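Local structure of putative thiosugar synthase (Amycolatopsis orientalis, 4N6F) at residues Glu12-Ile17 / Gly210-Leu215. The protein probably transfers sulfur from a sulfur-carrier protein to a phosphorylated sugar in 2-thiosugar biosynthesis, using a TIM-barrel scaffold related to the thiazole synthase ThiG. Numbering follows the deposited sequence.
Sequences EPWLKI and GASATL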
loop_
_atom_site.group_PDB
_atom_site.type_symbol
_atom_site.label_atom_id
_atom_site.label_comp_id
_atom_site.label_asym_id
_atom_site.label_seq_id
_atom_site.Cartn_x
_atom_site.Cartn_y
_atom_site.Cartn_z
ATOM N N GLU A 12 -7.477 6.063 -16.497
ATOM C CA GLU A 12 -8.028 5.161 -17.502
ATOM C C GLU A 12 -9.236 4.464 -16.882
ATOM O O GLU A 12 -9.185 4.075 -15.719
ATOM C CB GLU A 12 -6.996 4.096 -17.917
ATOM C CG GLU A 12 -6.337 4.322 -19.273
ATOM C CD GLU A 12 -7.296 4.105 -20.434
ATOM O OE1 GLU A 12 -7.879 3.000 -20.531
ATOM O OE2 GLU A 12 -7.461 5.037 -21.255
ATOM N N PRO A 13 -10.329 4.313 -17.637
ATOM C CA PRO A 13 -11.363 3.423 -17.110
ATOM C C PRO A 13 -10.881 1.973 -17.187
ATOM O O PRO A 13 -10.273 1.586 -18.176
ATOM C CB PRO A 13 -12.568 3.667 -18.033
ATOM C CG PRO A 13 -12.139 4.678 -19.052
ATOM C CD PRO A 13 -10.647 4.802 -18.987
ATOM N N TRP A 14 -11.122 1.197 -16.134
ATOM C CA TRP A 14 -10.766 -0.223 -16.106
ATOM C C TRP A 14 -11.950 -1.079 -16.550
ATOM O O TRP A 14 -11.807 -2.278 -16.754
ATOM C CB TRP A 14 -10.281 -0.657 -14.709
ATOM C CG TRP A 14 -11.224 -0.309 -13.573
ATOM C CD1 TRP A 14 -11.271 0.865 -12.879
ATOM C CD2 TRP A 14 -12.250 -1.137 -13.024
ATOM N NE1 TRP A 14 -12.270 0.824 -11.940
ATOM C CE2 TRP A 14 -12.883 -0.396 -12.002
ATOM C CE3 TRP A 14 -12.696 -2.435 -13.294
ATOM C CZ2 TRP A 14 -13.931 -0.912 -11.245
ATOM C CZ3 TRP A 14 -13.741 -2.951 -12.540
ATOM C CH2 TRP A 14 -14.346 -2.188 -11.527
ATOM N N LEU A 15 -13.117 -0.457 -16.678
ATOM C CA LEU A 15 -14.317 -1.133 -17.125
ATOM C C LEU A 15 -15.241 -0.110 -17.757
ATOM O O LEU A 15 -15.340 1.039 -17.295
ATOM C CB LEU A 15 -15.027 -1.808 -15.946
ATOM C CG LEU A 15 -16.316 -2.581 -16.244
ATOM C CD1 LEU A 15 -16.048 -3.755 -17.174
ATOM C CD2 LEU A 15 -16.944 -3.057 -14.941
ATOM N N LYS A 16 -15.913 -0.527 -18.822
ATOM C CA LYS A 16 -16.908 0.314 -19.466
ATOM C C LYS A 16 -18.117 -0.538 -19.827
ATOM O O LYS A 16 -17.965 -1.606 -20.394
ATOM C CB LYS A 16 -16.328 0.974 -20.721
ATOM C CG LYS A 16 -17.228 2.072 -21.259
ATOM C CD LYS A 16 -16.593 2.832 -22.414
ATOM C CE LYS A 16 -17.395 4.093 -22.692
ATOM N NZ LYS A 16 -17.757 4.183 -24.115
ATOM N N ILE A 17 -19.317 -0.091 -19.482
ATOM C CA ILE A 17 -20.533 -0.841 -19.831
ATOM C C ILE A 17 -21.477 0.132 -20.473
ATOM O O ILE A 17 -21.928 1.071 -19.823
ATOM C CB ILE A 17 -21.198 -1.502 -18.609
ATOM C CG1 ILE A 17 -20.223 -2.465 -17.944
ATOM C CG2 ILE A 17 -22.473 -2.233 -19.028
ATOM C CD1 ILE A 17 -20.629 -2.929 -16.569
ATOM N N GLY A 210 -2.500 -7.477 -9.882
ATOM C CA GLY A 210 -3.198 -7.209 -11.147
ATOM C C GLY A 210 -4.700 -6.932 -11.020
ATOM O O GLY A 210 -5.390 -6.808 -12.021
ATOM N N ALA A 211 -5.225 -6.845 -9.806
ATOM C CA ALA A 211 -6.642 -6.481 -9.639
ATOM C C ALA A 211 -6.881 -5.103 -10.264
ATOM O O ALA A 211 -5.998 -4.242 -10.239
ATOM C CB ALA A 211 -7.046 -6.476 -8.178
ATOM N N SER A 212 -8.055 -4.921 -10.857
ATOM C CA SER A 212 -8.432 -3.629 -11.433
ATOM C C SER A 212 -9.018 -2.727 -10.360
ATOM O O SER A 212 -9.034 -1.501 -10.515
ATOM C CB SER A 212 -9.462 -3.814 -12.548
ATOM O OG SER A 212 -8.897 -4.524 -13.628
ATOM N N ALA A 213 -9.528 -3.336 -9.289
ATOM C CA ALA A 213 -10.132 -2.584 -8.200
ATOM C C ALA A 213 -10.316 -3.462 -6.970
ATOM O O ALA A 213 -10.104 -4.692 -7.005
ATOM C CB ALA A 213 -11.481 -2.010 -8.639
ATOM N N THR A 214 -10.724 -2.806 -5.891
ATOM C CA THR A 214 -11.005 -3.452 -4.628
ATOM C C THR A 214 -12.348 -2.960 -4.108
ATOM O O THR A 214 -12.660 -1.776 -4.220
ATOM C CB THR A 214 -9.918 -3.096 -3.601
ATOM O OG1 THR A 214 -8.642 -3.447 -4.140
ATOM C CG2 THR A 214 -10.120 -3.854 -2.307
ATOM N N LEU A 215 -13.141 -3.865 -3.547
ATOM C CA LEU A 215 -14.392 -3.481 -2.913
ATOM C C LEU A 215 -14.193 -3.601 -1.421
ATOM O O LEU A 215 -13.781 -4.649 -0.926
ATOM C CB LEU A 215 -15.562 -4.341 -3.374
ATOM C CG LEU A 215 -16.934 -3.828 -2.910
ATOM C CD1 LEU A 215 -18.024 -4.145 -3.933
ATOM C CD2 LEU A 215 -17.332 -4.367 -1.546
#
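Trp14 lays its indole against Ser212 and Ala213, where the N-terminal hairpin of this ThiG-type TIM barrel meets the beginning of barrel strand 213-216. The strand begins at Ala213, so the contact lies at its N-terminal end; the side chain of Ala213 is about 13 Å from the bound fructose 6-phosphate. Trp14 also belongs to a classic beta bulge, since both it and Leu15 pair through the backbone with Phe22 of the adjoining strand 20-22.

A CH-pi contact is the clearest interaction between 12-17 and 210-215. The methyl CB of Ala213 stands 4.1 Å from the centroid of the Trp14 six-membered ring and 24° off its normal, a position over the face although displaced toward the rim. Its nearest ring atom is CZ2 of Trp14, 3.7 Å from Ala213 CB. Across the same six-membered ring, on the same face, CE3 of Trp14 meets Ser212 CB at 3.6 Å. With OG beside the backbone N (chi1 -65°), it is the methylene CB of Ser212 that makes the closest approach to the ring.

Trp14 reaches across with CG between its own N and carbonyl carbon (chi1 53°), and the ring is fixed further by a hydrogen bond from NE1 to Ser24 O. Leu15 CB lies 3.5 Å from the plane on the opposite face, toward the rim, so the indole has Leu15 on one face and Ser212 and Ala213 on the other. An alanine in place of Trp14 would probably open a gap between the hairpin and Ala213, and leave Ser24 O without its indole partner.

On the Ala213 side of the indole, Ser212 O also sits 3.9 Å above the ring plane, while accepting a hydrogen bond from Arg25 NH1.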